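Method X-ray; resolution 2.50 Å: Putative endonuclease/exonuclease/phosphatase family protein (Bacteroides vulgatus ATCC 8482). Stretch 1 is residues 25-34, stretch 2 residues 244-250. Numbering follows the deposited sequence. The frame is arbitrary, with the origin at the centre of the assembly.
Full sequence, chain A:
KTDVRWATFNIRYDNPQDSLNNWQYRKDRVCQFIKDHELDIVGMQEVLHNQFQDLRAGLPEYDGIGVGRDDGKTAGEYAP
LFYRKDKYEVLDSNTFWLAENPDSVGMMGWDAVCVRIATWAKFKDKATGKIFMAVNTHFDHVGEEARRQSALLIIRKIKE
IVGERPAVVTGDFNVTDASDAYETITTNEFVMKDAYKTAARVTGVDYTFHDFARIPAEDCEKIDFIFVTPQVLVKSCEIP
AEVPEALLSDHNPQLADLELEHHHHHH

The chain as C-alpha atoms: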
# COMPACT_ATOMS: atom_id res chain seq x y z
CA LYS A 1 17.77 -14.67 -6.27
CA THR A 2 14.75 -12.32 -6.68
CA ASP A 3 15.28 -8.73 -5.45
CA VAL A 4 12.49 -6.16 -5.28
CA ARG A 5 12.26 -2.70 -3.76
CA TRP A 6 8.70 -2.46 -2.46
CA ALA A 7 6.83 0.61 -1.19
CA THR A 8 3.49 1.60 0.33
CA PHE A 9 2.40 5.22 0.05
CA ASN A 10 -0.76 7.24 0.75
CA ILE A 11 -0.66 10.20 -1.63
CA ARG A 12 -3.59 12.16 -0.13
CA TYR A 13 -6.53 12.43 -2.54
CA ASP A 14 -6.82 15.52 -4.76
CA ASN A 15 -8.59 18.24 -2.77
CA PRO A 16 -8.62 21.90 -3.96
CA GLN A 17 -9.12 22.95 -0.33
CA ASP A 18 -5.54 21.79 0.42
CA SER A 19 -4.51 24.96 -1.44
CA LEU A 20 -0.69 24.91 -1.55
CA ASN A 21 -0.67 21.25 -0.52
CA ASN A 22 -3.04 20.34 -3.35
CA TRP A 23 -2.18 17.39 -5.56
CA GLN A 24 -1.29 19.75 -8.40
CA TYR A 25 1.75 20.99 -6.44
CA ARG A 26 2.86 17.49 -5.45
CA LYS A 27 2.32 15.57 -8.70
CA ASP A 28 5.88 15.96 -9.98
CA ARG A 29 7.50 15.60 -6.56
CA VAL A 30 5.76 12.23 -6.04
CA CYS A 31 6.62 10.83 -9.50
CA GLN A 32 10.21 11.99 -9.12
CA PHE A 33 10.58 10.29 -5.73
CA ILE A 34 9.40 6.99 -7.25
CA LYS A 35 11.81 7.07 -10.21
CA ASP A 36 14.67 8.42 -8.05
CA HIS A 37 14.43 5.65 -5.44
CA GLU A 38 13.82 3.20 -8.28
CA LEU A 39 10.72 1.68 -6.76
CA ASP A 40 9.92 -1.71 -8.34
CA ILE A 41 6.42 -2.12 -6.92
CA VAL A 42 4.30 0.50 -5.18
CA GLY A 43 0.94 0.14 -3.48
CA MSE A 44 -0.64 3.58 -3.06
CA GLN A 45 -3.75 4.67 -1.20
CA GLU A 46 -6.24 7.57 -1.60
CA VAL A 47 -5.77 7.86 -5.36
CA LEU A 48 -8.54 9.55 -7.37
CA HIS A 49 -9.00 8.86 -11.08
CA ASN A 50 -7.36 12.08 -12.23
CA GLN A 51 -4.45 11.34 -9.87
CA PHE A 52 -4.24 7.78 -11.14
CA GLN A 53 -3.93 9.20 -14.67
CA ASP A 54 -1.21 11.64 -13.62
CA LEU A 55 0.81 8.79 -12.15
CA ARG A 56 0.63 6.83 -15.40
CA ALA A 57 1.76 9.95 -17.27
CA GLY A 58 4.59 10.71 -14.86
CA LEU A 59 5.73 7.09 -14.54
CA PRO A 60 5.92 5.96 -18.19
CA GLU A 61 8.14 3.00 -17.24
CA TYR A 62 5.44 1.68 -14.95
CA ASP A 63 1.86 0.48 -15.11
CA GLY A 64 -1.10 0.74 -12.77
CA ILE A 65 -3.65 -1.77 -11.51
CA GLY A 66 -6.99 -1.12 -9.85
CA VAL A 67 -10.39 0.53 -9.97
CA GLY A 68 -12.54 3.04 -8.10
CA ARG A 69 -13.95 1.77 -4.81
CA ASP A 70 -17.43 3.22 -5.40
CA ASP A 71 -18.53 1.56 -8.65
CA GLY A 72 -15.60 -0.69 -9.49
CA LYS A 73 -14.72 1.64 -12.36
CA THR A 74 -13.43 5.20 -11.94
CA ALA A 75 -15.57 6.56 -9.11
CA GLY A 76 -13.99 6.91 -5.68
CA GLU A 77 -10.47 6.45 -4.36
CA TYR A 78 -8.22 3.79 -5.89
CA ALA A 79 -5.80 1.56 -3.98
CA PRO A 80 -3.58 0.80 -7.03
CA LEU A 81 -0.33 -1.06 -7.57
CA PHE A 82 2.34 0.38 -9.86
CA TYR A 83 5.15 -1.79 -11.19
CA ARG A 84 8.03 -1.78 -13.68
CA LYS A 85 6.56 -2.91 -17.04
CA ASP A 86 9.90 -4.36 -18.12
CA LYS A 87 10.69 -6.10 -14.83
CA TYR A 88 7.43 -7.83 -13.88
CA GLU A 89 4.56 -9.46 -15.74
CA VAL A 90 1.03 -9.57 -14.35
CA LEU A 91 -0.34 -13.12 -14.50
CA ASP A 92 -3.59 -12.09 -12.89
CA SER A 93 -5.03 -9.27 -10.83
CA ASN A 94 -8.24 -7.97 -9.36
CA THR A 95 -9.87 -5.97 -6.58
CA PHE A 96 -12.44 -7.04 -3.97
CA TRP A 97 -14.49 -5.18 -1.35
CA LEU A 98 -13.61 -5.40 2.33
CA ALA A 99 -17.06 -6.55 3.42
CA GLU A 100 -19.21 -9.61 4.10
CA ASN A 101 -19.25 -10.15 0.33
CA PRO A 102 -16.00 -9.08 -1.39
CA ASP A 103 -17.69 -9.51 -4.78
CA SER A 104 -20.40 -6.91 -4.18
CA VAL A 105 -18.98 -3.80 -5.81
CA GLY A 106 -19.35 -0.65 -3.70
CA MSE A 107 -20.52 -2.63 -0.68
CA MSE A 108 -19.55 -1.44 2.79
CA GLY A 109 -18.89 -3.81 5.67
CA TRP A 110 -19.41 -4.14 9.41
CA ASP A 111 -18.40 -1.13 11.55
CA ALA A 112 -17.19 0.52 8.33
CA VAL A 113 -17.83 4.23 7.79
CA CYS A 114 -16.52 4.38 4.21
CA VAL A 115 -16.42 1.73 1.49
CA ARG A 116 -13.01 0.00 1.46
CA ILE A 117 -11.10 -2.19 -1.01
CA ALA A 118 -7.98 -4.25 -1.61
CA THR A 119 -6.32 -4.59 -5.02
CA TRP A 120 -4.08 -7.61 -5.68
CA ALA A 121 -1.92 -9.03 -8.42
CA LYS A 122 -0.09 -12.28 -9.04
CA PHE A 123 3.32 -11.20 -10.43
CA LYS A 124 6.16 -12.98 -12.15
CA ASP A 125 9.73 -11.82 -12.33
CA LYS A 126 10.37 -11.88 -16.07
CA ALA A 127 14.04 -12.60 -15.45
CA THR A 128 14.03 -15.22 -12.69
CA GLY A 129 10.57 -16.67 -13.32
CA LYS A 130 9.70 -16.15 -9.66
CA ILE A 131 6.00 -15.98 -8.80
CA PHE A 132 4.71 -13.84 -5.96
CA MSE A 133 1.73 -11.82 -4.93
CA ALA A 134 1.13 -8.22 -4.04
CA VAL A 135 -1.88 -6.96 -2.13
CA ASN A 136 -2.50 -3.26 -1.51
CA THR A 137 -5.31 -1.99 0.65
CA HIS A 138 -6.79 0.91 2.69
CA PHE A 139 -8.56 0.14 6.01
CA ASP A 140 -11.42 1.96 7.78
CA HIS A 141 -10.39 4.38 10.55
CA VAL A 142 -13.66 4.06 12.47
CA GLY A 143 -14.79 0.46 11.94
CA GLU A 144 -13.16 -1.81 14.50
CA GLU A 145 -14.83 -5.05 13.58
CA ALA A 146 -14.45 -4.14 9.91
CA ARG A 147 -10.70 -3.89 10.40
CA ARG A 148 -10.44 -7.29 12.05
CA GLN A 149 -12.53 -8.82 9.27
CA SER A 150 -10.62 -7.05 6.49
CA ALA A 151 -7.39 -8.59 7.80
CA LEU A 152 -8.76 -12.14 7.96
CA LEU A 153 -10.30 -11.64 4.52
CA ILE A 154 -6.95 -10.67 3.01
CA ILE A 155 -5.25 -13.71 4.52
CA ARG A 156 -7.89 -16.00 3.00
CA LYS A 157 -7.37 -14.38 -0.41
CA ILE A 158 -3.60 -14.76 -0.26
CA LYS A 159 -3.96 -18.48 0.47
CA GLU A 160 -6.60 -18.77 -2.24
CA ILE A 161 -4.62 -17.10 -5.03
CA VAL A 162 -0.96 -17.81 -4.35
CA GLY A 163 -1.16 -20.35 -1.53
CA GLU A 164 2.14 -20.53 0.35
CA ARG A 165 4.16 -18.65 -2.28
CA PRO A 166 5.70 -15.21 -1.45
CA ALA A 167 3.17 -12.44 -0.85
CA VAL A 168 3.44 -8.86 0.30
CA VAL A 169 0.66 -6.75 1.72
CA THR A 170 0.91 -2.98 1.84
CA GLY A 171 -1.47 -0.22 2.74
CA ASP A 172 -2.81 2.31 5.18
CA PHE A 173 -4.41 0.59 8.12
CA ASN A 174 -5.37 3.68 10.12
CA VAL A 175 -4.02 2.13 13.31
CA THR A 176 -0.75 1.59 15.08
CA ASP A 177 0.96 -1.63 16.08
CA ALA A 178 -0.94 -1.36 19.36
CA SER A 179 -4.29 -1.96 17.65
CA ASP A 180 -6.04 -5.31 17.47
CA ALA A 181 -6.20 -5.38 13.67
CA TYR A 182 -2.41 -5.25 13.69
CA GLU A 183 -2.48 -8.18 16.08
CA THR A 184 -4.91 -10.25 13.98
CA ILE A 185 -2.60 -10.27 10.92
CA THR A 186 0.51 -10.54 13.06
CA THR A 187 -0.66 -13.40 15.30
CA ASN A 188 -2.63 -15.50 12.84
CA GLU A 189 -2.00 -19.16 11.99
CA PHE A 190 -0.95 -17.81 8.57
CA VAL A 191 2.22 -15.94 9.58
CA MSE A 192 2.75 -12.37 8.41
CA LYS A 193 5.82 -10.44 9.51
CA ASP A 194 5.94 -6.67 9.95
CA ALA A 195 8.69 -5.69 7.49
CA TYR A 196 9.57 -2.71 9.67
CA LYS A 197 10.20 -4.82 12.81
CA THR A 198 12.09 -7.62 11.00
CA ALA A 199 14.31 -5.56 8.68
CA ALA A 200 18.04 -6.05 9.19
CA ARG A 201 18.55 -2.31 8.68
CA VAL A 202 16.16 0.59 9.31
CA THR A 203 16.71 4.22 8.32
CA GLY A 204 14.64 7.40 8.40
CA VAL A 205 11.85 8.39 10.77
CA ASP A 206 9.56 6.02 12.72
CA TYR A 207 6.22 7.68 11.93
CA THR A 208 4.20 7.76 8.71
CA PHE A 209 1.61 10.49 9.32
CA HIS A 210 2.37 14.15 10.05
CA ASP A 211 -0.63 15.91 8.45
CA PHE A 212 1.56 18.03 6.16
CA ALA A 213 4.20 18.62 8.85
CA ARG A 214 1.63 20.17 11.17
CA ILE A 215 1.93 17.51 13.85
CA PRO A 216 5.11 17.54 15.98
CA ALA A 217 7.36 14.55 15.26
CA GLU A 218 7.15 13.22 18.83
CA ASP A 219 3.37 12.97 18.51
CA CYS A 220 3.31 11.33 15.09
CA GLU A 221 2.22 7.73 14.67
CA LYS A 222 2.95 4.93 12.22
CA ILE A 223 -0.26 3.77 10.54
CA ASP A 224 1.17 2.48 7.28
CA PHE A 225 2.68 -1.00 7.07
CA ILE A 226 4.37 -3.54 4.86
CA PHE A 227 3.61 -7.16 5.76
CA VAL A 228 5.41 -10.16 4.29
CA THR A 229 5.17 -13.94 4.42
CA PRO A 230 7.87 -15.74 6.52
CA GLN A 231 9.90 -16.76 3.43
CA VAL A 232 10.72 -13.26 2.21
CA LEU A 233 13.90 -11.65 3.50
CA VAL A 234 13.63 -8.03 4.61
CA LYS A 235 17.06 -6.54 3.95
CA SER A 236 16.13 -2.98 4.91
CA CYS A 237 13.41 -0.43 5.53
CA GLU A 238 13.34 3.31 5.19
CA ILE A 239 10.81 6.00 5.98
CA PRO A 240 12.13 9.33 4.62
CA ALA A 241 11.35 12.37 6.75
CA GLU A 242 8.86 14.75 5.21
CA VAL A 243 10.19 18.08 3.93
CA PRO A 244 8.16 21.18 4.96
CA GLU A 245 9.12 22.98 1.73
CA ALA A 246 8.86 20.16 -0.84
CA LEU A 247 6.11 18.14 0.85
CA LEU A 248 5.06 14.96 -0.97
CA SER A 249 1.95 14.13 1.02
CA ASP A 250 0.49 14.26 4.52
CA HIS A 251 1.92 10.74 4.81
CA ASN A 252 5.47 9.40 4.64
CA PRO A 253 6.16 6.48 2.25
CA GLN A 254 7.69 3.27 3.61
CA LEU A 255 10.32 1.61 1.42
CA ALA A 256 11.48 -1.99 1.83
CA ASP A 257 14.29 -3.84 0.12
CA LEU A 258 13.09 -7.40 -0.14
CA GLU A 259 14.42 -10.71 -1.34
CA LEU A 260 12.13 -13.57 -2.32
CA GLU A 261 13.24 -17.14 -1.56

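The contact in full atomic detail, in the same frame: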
# COMPACT_ATOMS: atom_id res chain seq x y z
N TYR A 25 0.41 20.55 -6.84
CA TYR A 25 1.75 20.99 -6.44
C TYR A 25 2.64 19.85 -5.94
O TYR A 25 3.79 20.08 -5.58
CB TYR A 25 1.65 22.07 -5.35
CG TYR A 25 0.71 23.21 -5.69
CD1 TYR A 25 0.91 24.00 -6.81
CD2 TYR A 25 -0.41 23.46 -4.90
CE1 TYR A 25 0.02 25.02 -7.15
CE2 TYR A 25 -1.32 24.47 -5.23
CZ TYR A 25 -1.10 25.24 -6.36
OH TYR A 25 -2.01 26.22 -6.71
N ARG A 26 2.11 18.63 -5.93
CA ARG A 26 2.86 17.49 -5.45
C ARG A 26 3.09 16.44 -6.52
O ARG A 26 3.99 15.61 -6.40
CB ARG A 26 2.13 16.89 -4.25
CG ARG A 26 1.89 17.93 -3.17
CD ARG A 26 1.30 17.36 -1.89
NE ARG A 26 -0.13 17.06 -1.99
CZ ARG A 26 -0.63 15.88 -2.35
NH1 ARG A 26 0.17 14.88 -2.67
NH2 ARG A 26 -1.95 15.70 -2.36
N LYS A 27 2.26 16.49 -7.57
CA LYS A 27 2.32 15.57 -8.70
C LYS A 27 3.75 15.19 -9.10
O LYS A 27 4.12 14.03 -9.05
CB LYS A 27 1.65 16.17 -9.94
CG LYS A 27 0.17 16.50 -9.81
CD LYS A 27 -0.46 16.73 -11.21
CE LYS A 27 0.32 17.74 -12.05
NZ LYS A 27 -0.10 17.70 -13.47
N ASP A 28 4.52 16.19 -9.53
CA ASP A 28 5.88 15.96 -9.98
C ASP A 28 6.79 15.45 -8.88
O ASP A 28 7.61 14.55 -9.12
CB ASP A 28 6.46 17.23 -10.59
CG ASP A 28 5.93 17.48 -11.99
OD1 ASP A 28 4.69 17.44 -12.18
OD2 ASP A 28 6.75 17.72 -12.91
N ARG A 29 6.67 16.02 -7.68
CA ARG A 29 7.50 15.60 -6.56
C ARG A 29 7.31 14.11 -6.27
O ARG A 29 8.28 13.40 -6.03
CB ARG A 29 7.15 16.42 -5.31
CG ARG A 29 7.50 17.90 -5.41
CD ARG A 29 7.69 18.52 -4.03
NE ARG A 29 6.44 18.91 -3.38
CZ ARG A 29 5.88 20.10 -3.49
NH1 ARG A 29 6.45 21.04 -4.25
NH2 ARG A 29 4.74 20.37 -2.85
N VAL A 30 6.06 13.64 -6.30
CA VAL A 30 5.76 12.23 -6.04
C VAL A 30 6.32 11.29 -7.13
O VAL A 30 6.95 10.28 -6.81
CB VAL A 30 4.23 11.99 -5.91
CG1 VAL A 30 3.95 10.50 -5.68
CG2 VAL A 30 3.67 12.80 -4.74
N CYS A 31 6.10 11.63 -8.39
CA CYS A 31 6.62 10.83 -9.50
C CYS A 31 8.14 10.76 -9.43
O CYS A 31 8.74 9.69 -9.59
CB CYS A 31 6.25 11.44 -10.86
SG CYS A 31 4.49 11.48 -11.25
N GLN A 32 8.77 11.91 -9.19
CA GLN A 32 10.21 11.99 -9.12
C GLN A 32 10.76 11.08 -8.03
O GLN A 32 11.73 10.35 -8.24
CB GLN A 32 10.67 13.43 -8.89
CG GLN A 32 12.10 13.70 -9.35
CD GLN A 32 12.31 13.29 -10.81
OE1 GLN A 32 11.64 13.81 -11.72
NE2 GLN A 32 13.23 12.36 -11.04
N PHE A 33 10.14 11.12 -6.86
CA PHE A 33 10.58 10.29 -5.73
C PHE A 33 10.61 8.81 -6.16
O PHE A 33 11.60 8.11 -5.94
CB PHE A 33 9.61 10.47 -4.56
CG PHE A 33 9.99 9.70 -3.34
CD1 PHE A 33 10.87 10.24 -2.41
CD2 PHE A 33 9.47 8.44 -3.11
CE1 PHE A 33 11.22 9.53 -1.27
CE2 PHE A 33 9.81 7.71 -1.97
CZ PHE A 33 10.69 8.26 -1.05
N ILE A 34 9.52 8.36 -6.78
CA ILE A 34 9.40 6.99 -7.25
C ILE A 34 10.52 6.60 -8.21
O ILE A 34 11.20 5.59 -7.99
CB ILE A 34 8.03 6.77 -7.94
CG1 ILE A 34 6.91 7.03 -6.93
CG2 ILE A 34 7.94 5.36 -8.51
CD1 ILE A 34 5.51 6.95 -7.52
N PRO A 244 9.11 20.07 4.89
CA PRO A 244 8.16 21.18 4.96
C PRO A 244 8.04 22.04 3.70
O PRO A 244 6.97 22.57 3.42
CB PRO A 244 8.66 21.97 6.16
CG PRO A 244 9.13 20.88 7.07
CD PRO A 244 9.93 20.00 6.11
N GLU A 245 9.13 22.18 2.96
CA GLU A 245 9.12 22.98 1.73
C GLU A 245 8.57 22.13 0.57
O GLU A 245 7.52 22.45 0.00
CB GLU A 245 10.53 23.46 1.38
CG GLU A 245 11.23 24.31 2.45
CD GLU A 245 11.96 23.48 3.51
OE1 GLU A 245 11.30 22.76 4.29
OE2 GLU A 245 13.21 23.55 3.55
N ALA A 246 9.27 21.05 0.24
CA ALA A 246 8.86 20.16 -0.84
C ALA A 246 8.10 18.95 -0.31
O ALA A 246 8.56 17.81 -0.45
CB ALA A 246 10.08 19.71 -1.63
N LEU A 247 6.94 19.20 0.28
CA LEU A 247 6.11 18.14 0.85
C LEU A 247 5.51 17.23 -0.23
O LEU A 247 4.97 17.72 -1.23
CB LEU A 247 4.99 18.77 1.68
CG LEU A 247 4.75 18.24 3.09
CD1 LEU A 247 6.07 18.07 3.82
CD2 LEU A 247 3.85 19.21 3.84
N LEU A 248 5.60 15.92 -0.01
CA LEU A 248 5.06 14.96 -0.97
C LEU A 248 3.60 14.61 -0.67
O LEU A 248 2.78 14.47 -1.58
CB LEU A 248 5.88 13.66 -0.96
CG LEU A 248 7.08 13.48 -1.89
CD1 LEU A 248 8.04 14.65 -1.77
CD2 LEU A 248 7.78 12.18 -1.53
N SER A 249 3.29 14.51 0.61
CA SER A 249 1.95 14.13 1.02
C SER A 249 1.82 14.33 2.52
O SER A 249 2.80 14.70 3.16
CB SER A 249 1.74 12.65 0.65
OG SER A 249 0.89 11.99 1.55
N ASP A 250 0.64 14.13 3.07
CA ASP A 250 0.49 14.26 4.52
C ASP A 250 1.05 13.00 5.17
O ASP A 250 1.23 12.94 6.38
CB ASP A 250 -0.98 14.47 4.93
CG ASP A 250 -1.91 13.49 4.26
OD1 ASP A 250 -1.45 12.41 3.85
OD2 ASP A 250 -3.12 13.81 4.16

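Lys27 to Ile34 are helical, and the helix continues later in the chain. Its backbone hydrogen bonds follow the usual i to i+4 pattern. Val30 N donates to Arg26 O at 2.9 Å, and Phe33 N donates to Arg29 O at 3.1 Å. Stretch 2 has no regular helix or strand. Within it, a weak bond of 3.3 Å joins Leu247 N to Glu245 O. The nearest pair of CA atoms across the stretches is Arg26 and Leu248, 5.6 Å apart. The two segments lie more than 200 residues apart in sequence, so the contact ties an early part of the chain to a late one.

Arg26, Arg29 and Phe33 point their CA-to-CB bonds toward stretch 2, and Val30 points sideways. Lys27 points away, and neither it nor Asp28, Cys31 or Gln32 makes any contact across the pair.

The polar links all run from arginine side chains to backbone carbonyls. Leu247 O and Leu248 O are the acceptors, and a guanidinium can offer several N-H groups to them. Arg29 NE donates to Leu247 O at 2.9 Å, with an N-H...O angle of 152°. Arg29 NH2 donates to the same Leu247 O at 3.1 Å and 137°. The oxygen thus sits at the edge of the guanidinium, near its plane, and is held by a fork of two donors. Ala246 CA and Glu245 O lie over one face of the same group. The aliphatic part of the side chain also packs here, with Arg29 CD 3.6 Å from Ala246 CB. The Ala246 CA-to-CB bond points sideways, and the small methyl fits close to the arginine.

Arg26 reaches the next carbonyl. Its NH1 donates to Leu248 O at 2.9 Å and 141°, again at the guanidinium edge. Its CG lies 3.6 Å from Leu247 O. Arg26 is buried, and its NE, NH1 and NH2 all have hydrogen bonds elsewhere in the structure, so its polar end is well satisfied despite the burial.

Leu248 forms the apolar centre of the contact. It has the largest area covered by the other stretch, 111 Å² of the 367 Å² buried on both sides together. Its CA-to-CB bond points away from the helix, but the end of the side chain comes nearer. Leu248 CD2 lies 3.8 Å from Phe33 CD1 and 4.2 Å from the centroid of the Phe33 ring, an off-centre CH-pi contact. Leu248 CD1 lies 4.1 Å from Arg29 CB. A branched aliphatic side chain can meet both the aromatic ring and the arginine stem in this way.

Val30 is buried beside this group. Its CG2 approaches Leu248 O at 3.7 Å and Leu248 CB at 4.5 Å. A compact apolar residue suits this place.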